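Local coordinates for serine-pyruvate aminotransferase (agxt) (Sulfolobus solfataricus, PDB 3ZRQ), which catalyses the pyridoxal 5'-phosphate-dependent transfer of an amino group from serine to pyruvate, at the interface of chains A and B and the interface of chains A and C. Sequence-based numbering; all coordinates share one arbitrary frame. Chains: chain A/B/C, Serine-pyruvate aminotransferase (agxt).

Chain A meets two copies of itself here, B through contacts 1 and 2 and C through contacts 3 and 4. Contacts 1 and 2 lie about 9 Å apart, centre to centre of their C-alpha atoms, and share B:Asn347 at the start of helix 346-363. Contacts 3 and 4 are about 17 Å apart and touch cofactor-binding residues, as expected of the active dimer of class-V aminotransferases. Contacts 1 and 3 are separated by about 19 Å, contacts 2 and 4 by about 39 Å. Chain A thus joins both neighbours in the deposited tetramer, whose A-B pairing may or may not be biological.

Contact 1: the interface of chains A and B. Residues chain A 2, 321-322; chain B 345, 347-348.
With CG anti to its backbone N (chi1 -159°), A:Asp2 at the N-terminus of chain A swings its carboxylate toward B:Thr345, whose OG1 stands between its own backbone N and carbonyl carbon (chi1 68°). The two side chains cross obliquely, and the threonine hydroxyl OG1 gives a hydrogen bond of 2.8 Å to A:Asp2 OD2. It comes from above the carboxylate plane, 43° out of it. A:Asp2 is poorly ordered, so this grip should be read with caution. The threonine end is better fixed, because B:Thr345 caps helix 346-363 in a capping box. Its OG1 accepts a hydrogen bond of 3.3 Å from the backbone N of B:Asp348, while B:Thr345 N returns a bond of 2.8 Å to B:Asp348 OD2 on the anti side of that carboxylate. The hydroxyl therefore serves both its own helix end and the neighbouring chain. Two carboxylates come near one another here, A:Asp2 OD2 lying 4.0 Å from B:Asp348 OD2; their like charges might favour a proton on one, or add to the mobility of A:Asp2. The patch is a small part of a two-fold symmetric interface. Further along, the amide B:Asn347 ND2 makes a weak hydrogen bond to the backbone carbonyl A:Glu321 O at 3.4 Å.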
loop_
_atom_site.group_PDB
_atom_site.type_symbol
_atom_site.label_atom_id
_atom_site.label_comp_id
_atom_site.label_asym_id
_atom_site.label_seq_id
_atom_site.Cartn_x
_atom_site.Cartn_y
_atom_site.Cartn_z
ATOM N N ASP A 2 -14.486 -6.476 -9.031
ATOM C CA ASP A 2 -15.070 -5.113 -8.862
ATOM C C ASP A 2 -15.998 -5.018 -7.637
ATOM O O ASP A 2 -16.436 -3.922 -7.274
ATOM C CB ASP A 2 -15.832 -4.714 -10.133
ATOM C CG ASP A 2 -16.020 -3.202 -10.272
ATOM O OD1 ASP A 2 -15.131 -2.433 -9.844
ATOM O OD2 ASP A 2 -17.064 -2.783 -10.825
ATOM N N GLU A 321 -23.057 -10.874 -9.178
ATOM C CA GLU A 321 -23.218 -9.672 -10.001
ATOM C C GLU A 321 -22.484 -8.454 -9.444
ATOM O O GLU A 321 -22.715 -7.328 -9.899
ATOM C CB GLU A 321 -24.709 -9.365 -10.228
ATOM C CG GLU A 321 -25.456 -10.456 -11.014
ATOM C CD GLU A 321 -24.894 -10.664 -12.422
ATOM O OE1 GLU A 321 -24.656 -9.658 -13.132
ATOM O OE2 GLU A 321 -24.701 -11.833 -12.823
ATOM N N GLY A 322 -21.625 -8.688 -8.446
ATOM C CA GLY A 322 -20.660 -7.688 -7.967
ATOM C C GLY A 322 -21.092 -6.792 -6.819
ATOM O O GLY A 322 -20.587 -5.667 -6.666
ATOM N N THR B 345 -16.272 -3.466 -15.901
ATOM C CA THR B 345 -17.304 -4.460 -15.528
ATOM C C THR B 345 -18.682 -4.064 -16.035
ATOM O O THR B 345 -18.883 -2.923 -16.407
ATOM C CB THR B 345 -17.428 -4.609 -13.989
ATOM O OG1 THR B 345 -17.971 -3.398 -13.441
ATOM C CG2 THR B 345 -16.075 -4.924 -13.349
ATOM N N ASN B 347 -21.210 -3.375 -14.290
ATOM C CA ASN B 347 -21.584 -2.217 -13.460
ATOM C C ASN B 347 -20.981 -0.887 -13.900
ATOM O O ASN B 347 -21.581 0.161 -13.683
ATOM C CB ASN B 347 -21.296 -2.451 -11.974
ATOM C CG ASN B 347 -22.189 -3.530 -11.358
ATOM O OD1 ASN B 347 -23.207 -3.927 -11.938
ATOM N ND2 ASN B 347 -21.786 -4.036 -10.195
ATOM N N ASP B 348 -19.785 -0.910 -14.487
ATOM C CA ASP B 348 -19.203 0.338 -15.018
ATOM C C ASP B 348 -20.027 0.877 -16.190
ATOM O O ASP B 348 -20.120 2.089 -16.398
ATOM C CB ASP B 348 -17.737 0.138 -15.427
ATOM C CG ASP B 348 -16.833 -0.174 -14.245
ATOM O OD1 ASP B 348 -16.892 0.549 -13.223
ATOM O OD2 ASP B 348 -16.048 -1.143 -14.348
#

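Contact 2: the interface of chains A and B. Residues chain A 350-351, 354-355, 358, 373; chain B 347, 350, 373, 377, 380.
The side chains of A:Arg358 and B:Asn347 cross at a slant, guanidinium and amide planes turned 52° from each other, and a hydrogen bond joins their ends. A:Arg358 NH2 gives it to the side-chain carbonyl B:Asn347 OD1 at 3.0 Å, nearly along the C=O axis (172°) and close to the guanidinium plane. The arginine chain bends at chi3 (-97°) to bring its head there, with B:Leu380 CD1 lying 4.2 Å above one face of the guanidinium near its rim. A:Ile351 meets the same amide at about a right angle, its CG2 branch 3.9 Å from B:Asn347 CG. B:Ile350 comes tip to tip with A:Arg358, and its CD1 also packs 4.0 Å from A:Ser354 CB. Closer to the two-fold axis the equivalent residues meet: A:Ile350 and B:Ile350 slide past each other in opposite directions with their CG2 methyls 3.5 Å apart, and A:Val373 and B:Val373 cross with CG1 against CG1, a tight fit. Helices 346-363 and 371-381 of both chains supply this mostly apolar patch, in an interface whose biological standing is not settled by the structure alone. Above the carboxylate plane of the poorly ordered B:Glu377, the hydroxyl A:Ser354 OG gives a hydrogen bond of 2.7 Å to OE2.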
loop_
_atom_site.group_PDB
_atom_site.type_symbol
_atom_site.label_atom_id
_atom_site.label_comp_id
_atom_site.label_asym_id
_atom_site.label_seq_id
_atom_site.Cartn_x
_atom_site.Cartn_y
_atom_site.Cartn_z
ATOM N N ILE A 350 -27.435 3.634 -7.902
ATOM C CA ILE A 350 -27.798 3.107 -9.220
ATOM C C ILE A 350 -27.424 1.628 -9.296
ATOM O O ILE A 350 -28.255 0.794 -9.680
ATOM C CB ILE A 350 -27.119 3.875 -10.383
ATOM C CG1 ILE A 350 -27.504 5.346 -10.360
ATOM C CG2 ILE A 350 -27.554 3.290 -11.724
ATOM C CD1 ILE A 350 -26.396 6.249 -10.877
ATOM N N ILE A 351 -26.186 1.305 -8.908
ATOM C CA ILE A 351 -25.695 -0.079 -8.973
ATOM C C ILE A 351 -26.548 -0.990 -8.084
ATOM O O ILE A 351 -26.925 -2.094 -8.488
ATOM C CB ILE A 351 -24.212 -0.197 -8.539
ATOM C CG1 ILE A 351 -23.273 0.419 -9.576
ATOM C CG2 ILE A 351 -23.819 -1.650 -8.328
ATOM C CD1 ILE A 351 -21.916 0.866 -8.959
ATOM N N SER A 354 -29.972 -1.541 -9.703
ATOM C CA SER A 354 -29.741 -2.331 -10.906
ATOM C C SER A 354 -29.457 -3.802 -10.585
ATOM O O SER A 354 -30.097 -4.700 -11.159
ATOM C CB SER A 354 -28.627 -1.714 -11.759
ATOM O OG SER A 354 -28.514 -2.428 -12.978
ATOM N N VAL A 355 -28.516 -4.065 -9.676
ATOM C CA VAL A 355 -28.192 -5.449 -9.270
ATOM C C VAL A 355 -29.389 -6.167 -8.635
ATOM O O VAL A 355 -29.590 -7.366 -8.848
ATOM C CB VAL A 355 -26.922 -5.529 -8.362
ATOM C CG1 VAL A 355 -26.741 -6.927 -7.762
ATOM C CG2 VAL A 355 -25.664 -5.159 -9.166
ATOM N N ARG A 358 -31.889 -7.123 -11.672
ATOM C CA ARG A 358 -31.381 -8.270 -12.441
ATOM C C ARG A 358 -31.442 -9.577 -11.655
ATOM O O ARG A 358 -31.769 -10.634 -12.212
ATOM C CB ARG A 358 -29.953 -7.996 -12.956
ATOM C CG ARG A 358 -29.914 -6.857 -13.991
ATOM C CD ARG A 358 -28.574 -6.736 -14.703
ATOM N NE ARG A 358 -27.722 -5.711 -14.101
ATOM C CZ ARG A 358 -26.578 -5.952 -13.465
ATOM N NH1 ARG A 358 -26.123 -7.190 -13.341
ATOM N NH2 ARG A 358 -25.881 -4.948 -12.952
ATOM N N VAL A 373 -34.352 1.616 -11.628
ATOM C CA VAL A 373 -33.245 2.527 -11.943
ATOM C C VAL A 373 -33.775 3.911 -12.332
ATOM O O VAL A 373 -33.215 4.938 -11.941
ATOM C CB VAL A 373 -32.279 1.972 -13.025
ATOM C CG1 VAL A 373 -31.044 2.852 -13.102
ATOM C CG2 VAL A 373 -31.852 0.559 -12.697
ATOM N N ASN B 347 -21.210 -3.375 -14.290
ATOM C CA ASN B 347 -21.584 -2.217 -13.460
ATOM C C ASN B 347 -20.981 -0.887 -13.900
ATOM O O ASN B 347 -21.581 0.161 -13.683
ATOM C CB ASN B 347 -21.296 -2.451 -11.974
ATOM C CG ASN B 347 -22.189 -3.530 -11.358
ATOM O OD1 ASN B 347 -23.207 -3.927 -11.938
ATOM N ND2 ASN B 347 -21.786 -4.036 -10.195
ATOM N N ILE B 350 -23.310 0.568 -16.511
ATOM C CA ILE B 350 -24.493 1.220 -15.935
ATOM C C ILE B 350 -24.126 2.634 -15.475
ATOM O O ILE B 350 -24.819 3.600 -15.821
ATOM C CB ILE B 350 -25.095 0.421 -14.752
ATOM C CG1 ILE B 350 -25.473 -0.997 -15.190
ATOM C CG2 ILE B 350 -26.309 1.137 -14.181
ATOM C CD1 ILE B 350 -25.360 -2.000 -14.099
ATOM N N VAL B 373 -30.190 3.746 -19.387
ATOM C CA VAL B 373 -29.853 2.718 -18.391
ATOM C C VAL B 373 -30.660 1.442 -18.642
ATOM O O VAL B 373 -30.137 0.331 -18.513
ATOM C CB VAL B 373 -30.030 3.205 -16.925
ATOM C CG1 VAL B 373 -29.460 2.185 -15.969
ATOM C CG2 VAL B 373 -29.342 4.544 -16.708
ATOM N N GLU B 377 -29.153 -2.274 -19.052
ATOM C CA GLU B 377 -29.612 -3.355 -18.174
ATOM C C GLU B 377 -30.085 -4.547 -18.998
ATOM O O GLU B 377 -29.822 -5.701 -18.642
ATOM C CB GLU B 377 -30.766 -2.874 -17.290
ATOM C CG GLU B 377 -30.360 -2.074 -16.081
ATOM C CD GLU B 377 -31.368 -2.231 -14.953
ATOM O OE1 GLU B 377 -32.508 -1.737 -15.098
ATOM O OE2 GLU B 377 -31.036 -2.873 -13.929
ATOM N N LEU B 380 -27.077 -6.414 -20.563
ATOM C CA LEU B 380 -26.396 -7.122 -19.486
ATOM C C LEU B 380 -27.191 -8.345 -19.015
ATOM O O LEU B 380 -26.614 -9.382 -18.690
ATOM C CB LEU B 380 -26.101 -6.178 -18.312
ATOM C CG LEU B 380 -25.157 -4.992 -18.555
ATOM C CD1 LEU B 380 -25.107 -4.153 -17.309
ATOM C CD2 LEU B 380 -23.766 -5.460 -18.971
#

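Contact 3: the interface of chains A and C. Residues chain A 7-10, 324; chain C 28-29, 243.
The hydroxyl C:Thr29 OG1 hydrogen-bonds to the carboxylate oxygen A:Glu324 OE2 at 2.8 Å, and water 2 bridges the same two atoms. That water lies 2.9 Å from A:Glu324 OE2 and 2.8 Å from C:Thr29 OG1, and it also reaches the backbone N of C:Thr29, so acid, hydroxyl and water form a compact triangle. A:Glu324 gets there with an extended chain, CG anti to its backbone N (chi1 -165°). Water 2 also sits over one face of the A:His7 ring, toward its rim. The imidazole points tip to tip at C:Thr29, its NE2 3.7 Å from the methyl CG2. Against C:Phe28 the same ring stands edge to face, planes 77° apart and centroids 5.2 Å apart: the imidazole edge at CE1 is aimed at the phenyl face near CZ, 3.8 Å away. The phenyl is brought under that edge by a chi1 of 53°, which puts CG between backbone N and carbonyl carbon. Beyond the phenyl, C:Thr243 OG1 binds water 1 at 2.7 Å; the further link from this water to A:Gly9 O is too short to trust. The patch holds the A:His7-A:Pro10 loop against chain C beside C:Thr243, a cofactor-binding residue, and so seems to tie dimer packing to the active site.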
loop_
_atom_site.group_PDB
_atom_site.type_symbol
_atom_site.label_atom_id
_atom_site.label_comp_id
_atom_site.label_asym_id
_atom_site.label_seq_id
_atom_site.Cartn_x
_atom_site.Cartn_y
_atom_site.Cartn_z
ATOM N N HIS A 7 -22.862 -3.859 2.775
ATOM C CA HIS A 7 -23.150 -4.646 3.973
ATOM C C HIS A 7 -23.352 -3.642 5.142
ATOM O O HIS A 7 -23.339 -2.412 4.955
ATOM C CB HIS A 7 -21.952 -5.589 4.248
ATOM C CG HIS A 7 -22.292 -6.848 4.993
ATOM N ND1 HIS A 7 -22.544 -6.869 6.354
ATOM C CD2 HIS A 7 -22.380 -8.137 4.574
ATOM C CE1 HIS A 7 -22.804 -8.111 6.731
ATOM N NE2 HIS A 7 -22.707 -8.901 5.672
ATOM N N VAL A 8 -23.500 -4.183 6.346
ATOM C CA VAL A 8 -23.794 -3.375 7.527
ATOM C C VAL A 8 -22.557 -2.871 8.307
ATOM O O VAL A 8 -22.703 -2.273 9.374
ATOM C CB VAL A 8 -24.810 -4.100 8.449
ATOM C CG1 VAL A 8 -26.114 -4.323 7.686
ATOM C CG2 VAL A 8 -24.238 -5.430 8.987
ATOM N N GLY A 9 -21.360 -3.103 7.760
ATOM C CA GLY A 9 -20.101 -2.639 8.369
ATOM C C GLY A 9 -19.130 -3.756 8.749
ATOM O O GLY A 9 -19.507 -4.672 9.475
ATOM N N PRO A 10 -17.876 -3.716 8.236
ATOM C CA PRO A 10 -17.381 -2.759 7.243
ATOM C C PRO A 10 -18.268 -2.681 5.994
ATOM O O PRO A 10 -18.974 -3.637 5.636
ATOM C CB PRO A 10 -15.993 -3.308 6.862
ATOM C CG PRO A 10 -15.552 -4.107 8.032
ATOM C CD PRO A 10 -16.808 -4.624 8.712
ATOM N N GLU A 324 -22.089 -7.310 -2.515
ATOM C CA GLU A 324 -22.403 -8.064 -1.300
ATOM C C GLU A 324 -23.324 -7.203 -0.413
ATOM O O GLU A 324 -22.919 -6.129 0.057
ATOM C CB GLU A 324 -21.110 -8.468 -0.570
ATOM C CG GLU A 324 -21.278 -9.563 0.505
ATOM C CD GLU A 324 -20.007 -9.786 1.342
ATOM O OE1 GLU A 324 -18.884 -9.566 0.822
ATOM O OE2 GLU A 324 -20.136 -10.172 2.528
ATOM N N PHE C 28 -16.964 -9.266 7.734
ATOM C CA PHE C 28 -16.904 -10.495 8.568
ATOM C C PHE C 28 -17.539 -11.760 7.984
ATOM O O PHE C 28 -17.209 -12.885 8.407
ATOM C CB PHE C 28 -17.427 -10.245 9.991
ATOM C CG PHE C 28 -18.788 -9.621 10.045
ATOM C CD1 PHE C 28 -19.933 -10.416 10.073
ATOM C CD2 PHE C 28 -18.931 -8.239 10.095
ATOM C CE1 PHE C 28 -21.196 -9.852 10.142
ATOM C CE2 PHE C 28 -20.203 -7.661 10.152
ATOM C CZ PHE C 28 -21.344 -8.472 10.181
ATOM N N THR C 29 -18.444 -11.583 7.027
ATOM C CA THR C 29 -19.056 -12.723 6.323
ATOM C C THR C 29 -18.328 -13.046 5.023
ATOM O O THR C 29 -18.538 -14.124 4.458
ATOM C CB THR C 29 -20.543 -12.473 5.982
ATOM O OG1 THR C 29 -20.646 -11.488 4.948
ATOM C CG2 THR C 29 -21.299 -12.004 7.196
ATOM N N THR C 243 -18.438 -7.713 15.769
ATOM C CA THR C 243 -17.513 -7.478 14.653
ATOM C C THR C 243 -16.042 -7.587 15.105
ATOM O O THR C 243 -15.641 -6.890 16.020
ATOM C CB THR C 243 -17.736 -6.111 14.026
ATOM O OG1 THR C 243 -19.132 -5.968 13.680
ATOM C CG2 THR C 243 -16.856 -5.911 12.797
HETATM O O HOH W 1 -20.168 -4.319 11.777
HETATM O O HOH W 2 -19.162 -9.174 5.039
#

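Contact 4: the interface of chains A and C. Residues chain A 61-62, 64-65, 68, 91, 95, 221; chain C 219-220, 242.
C:Tyr220 and C:Tyr219 lose more surface to the partner than any other residue of this patch (74 and 65 Å²). They splay their rings to either side of A:Thr64 on helix 63-69 of chain A, while their backbone is gripped by A:Glu68. Each carboxylate oxygen takes one amide: C:Tyr220 N bonds to A:Glu68 OE1 at 2.7 Å through the syn lone pair, and C:Tyr219 N to A:Glu68 OE2 at 2.8 Å, almost straight (178° at H) but 25° out of the carboxylate plane. Two bonds on one acid would fix its rotation. Both tyrosines hold CG anti to their backbone N (chi1 -172° for C:Tyr219), and the rings diverge. The C:Tyr220 ring carries A:Ser65 CB over one face, 3.8 Å from its centroid, with A:Thr64 CG2 3.6 Å from its CD1. C:Tyr219 is crossed at about a right angle by A:Ile95, CG1 lying 3.5 Å from CD2, and A:Thr64 CG2 stands at its edge. Its phenol OH reaches A:Arg91 through water 3, 3.0 Å from OH and bound by both NE and NH2. As a second shell, A:Arg91 NH1 gives a hydrogen bond of 2.9 Å to the hydroxyl A:Thr64 OG1, which may steady A:Thr64, a cofactor-binding residue. The tyrosine pair belongs to the loop between helices 204-212 and 223-234 of chain C, and it packs against helices 63-69 and 87-96 of chain A beside the cofactor site.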
loop_
_atom_site.group_PDB
_atom_site.type_symbol
_atom_site.label_atom_id
_atom_site.label_comp_id
_atom_site.label_asym_id
_atom_site.label_seq_id
_atom_site.Cartn_x
_atom_site.Cartn_y
_atom_site.Cartn_z
ATOM N N GLY A 61 -12.165 -2.939 20.193
ATOM C CA GLY A 61 -13.252 -3.909 19.977
ATOM C C GLY A 61 -14.241 -3.355 18.964
ATOM O O GLY A 61 -14.013 -3.412 17.749
ATOM N N GLY A 62 -15.344 -2.803 19.456
ATOM C CA GLY A 62 -16.353 -2.203 18.549
ATOM C C GLY A 62 -17.585 -1.724 19.277
ATOM O O GLY A 62 -17.518 -1.346 20.453
ATOM N N THR A 64 -20.028 -3.397 20.461
ATOM C CA THR A 64 -20.402 -4.215 21.627
ATOM C C THR A 64 -19.499 -3.921 22.862
ATOM O O THR A 64 -19.981 -3.911 24.002
ATOM C CB THR A 64 -20.363 -5.734 21.282
ATOM O OG1 THR A 64 -21.195 -5.968 20.133
ATOM C CG2 THR A 64 -20.853 -6.568 22.482
ATOM N N SER A 65 -18.218 -3.633 22.634
ATOM C CA SER A 65 -17.336 -3.316 23.725
ATOM C C SER A 65 -17.675 -1.924 24.269
ATOM O O SER A 65 -17.729 -1.784 25.493
ATOM C CB SER A 65 -15.861 -3.461 23.389
ATOM O OG SER A 65 -15.412 -2.596 22.370
ATOM N N GLU A 68 -20.836 -2.472 26.432
ATOM C CA GLU A 68 -20.530 -3.091 27.730
ATOM C C GLU A 68 -19.789 -2.114 28.681
ATOM O O GLU A 68 -20.051 -2.115 29.898
ATOM C CB GLU A 68 -19.797 -4.432 27.556
ATOM C CG GLU A 68 -19.556 -5.223 28.872
ATOM C CD GLU A 68 -19.310 -6.689 28.620
ATOM O OE1 GLU A 68 -19.262 -7.107 27.442
ATOM O OE2 GLU A 68 -19.108 -7.435 29.603
ATOM N N ARG A 91 -29.440 -6.599 22.533
ATOM C CA ARG A 91 -28.060 -6.784 23.005
ATOM C C ARG A 91 -27.778 -6.068 24.321
ATOM O O ARG A 91 -27.017 -6.584 25.142
ATOM C CB ARG A 91 -27.038 -6.378 21.920
ATOM C CG ARG A 91 -25.557 -6.580 22.349
ATOM C CD ARG A 91 -24.690 -6.721 21.112
ATOM N NE ARG A 91 -24.943 -8.033 20.503
ATOM C CZ ARG A 91 -24.135 -8.632 19.628
ATOM N NH1 ARG A 91 -22.986 -8.077 19.231
ATOM N NH2 ARG A 91 -24.472 -9.820 19.166
ATOM N N ILE A 95 -26.111 -8.099 27.446
ATOM C CA ILE A 95 -24.930 -7.592 28.193
ATOM C C ILE A 95 -25.262 -7.426 29.690
ATOM O O ILE A 95 -24.563 -7.956 30.557
ATOM C CB ILE A 95 -24.478 -6.228 27.644
ATOM C CG1 ILE A 95 -23.953 -6.360 26.204
ATOM C CG2 ILE A 95 -23.410 -5.545 28.581
ATOM C CD1 ILE A 95 -23.764 -5.026 25.506
ATOM N N LEU A 221 -12.744 -3.232 30.215
ATOM C CA LEU A 221 -13.838 -2.367 29.747
ATOM C C LEU A 221 -14.271 -1.307 30.760
ATOM O O LEU A 221 -15.292 -0.636 30.583
ATOM C CB LEU A 221 -15.024 -3.205 29.257
ATOM C CG LEU A 221 -14.675 -4.193 28.119
ATOM C CD1 LEU A 221 -15.956 -4.962 27.705
ATOM C CD2 LEU A 221 -14.059 -3.460 26.898
ATOM N N TYR C 219 -19.766 -10.094 29.068
ATOM C CA TYR C 219 -20.401 -10.487 27.796
ATOM C C TYR C 219 -19.355 -10.588 26.662
ATOM O O TYR C 219 -19.124 -11.669 26.089
ATOM C CB TYR C 219 -21.515 -9.467 27.464
ATOM C CG TYR C 219 -22.377 -9.853 26.278
ATOM C CD1 TYR C 219 -23.316 -10.902 26.383
ATOM C CD2 TYR C 219 -22.220 -9.218 25.050
ATOM C CE1 TYR C 219 -24.104 -11.263 25.295
ATOM C CE2 TYR C 219 -23.007 -9.571 23.955
ATOM C CZ TYR C 219 -23.926 -10.604 24.086
ATOM O OH TYR C 219 -24.691 -10.939 22.992
ATOM N N TYR C 220 -18.691 -9.484 26.375
ATOM C CA TYR C 220 -17.725 -9.396 25.271
ATOM C C TYR C 220 -16.550 -10.356 25.443
ATOM O O TYR C 220 -16.039 -10.905 24.453
ATOM C CB TYR C 220 -17.235 -7.952 25.160
ATOM C CG TYR C 220 -16.630 -7.586 23.811
ATOM C CD1 TYR C 220 -17.423 -7.511 22.654
ATOM C CD2 TYR C 220 -15.277 -7.258 23.708
ATOM C CE1 TYR C 220 -16.860 -7.148 21.402
ATOM C CE2 TYR C 220 -14.714 -6.863 22.462
ATOM C CZ TYR C 220 -15.526 -6.815 21.327
ATOM O OH TYR C 220 -14.994 -6.424 20.109
ATOM N N ALA C 242 -19.767 -10.588 17.387
ATOM C CA ALA C 242 -19.539 -9.127 17.443
ATOM C C ALA C 242 -18.463 -8.897 16.375
ATOM O O ALA C 242 -17.689 -9.839 16.031
ATOM C CB ALA C 242 -19.034 -8.734 18.826
HETATM O O HOH W 3 -26.901 -10.034 21.111
#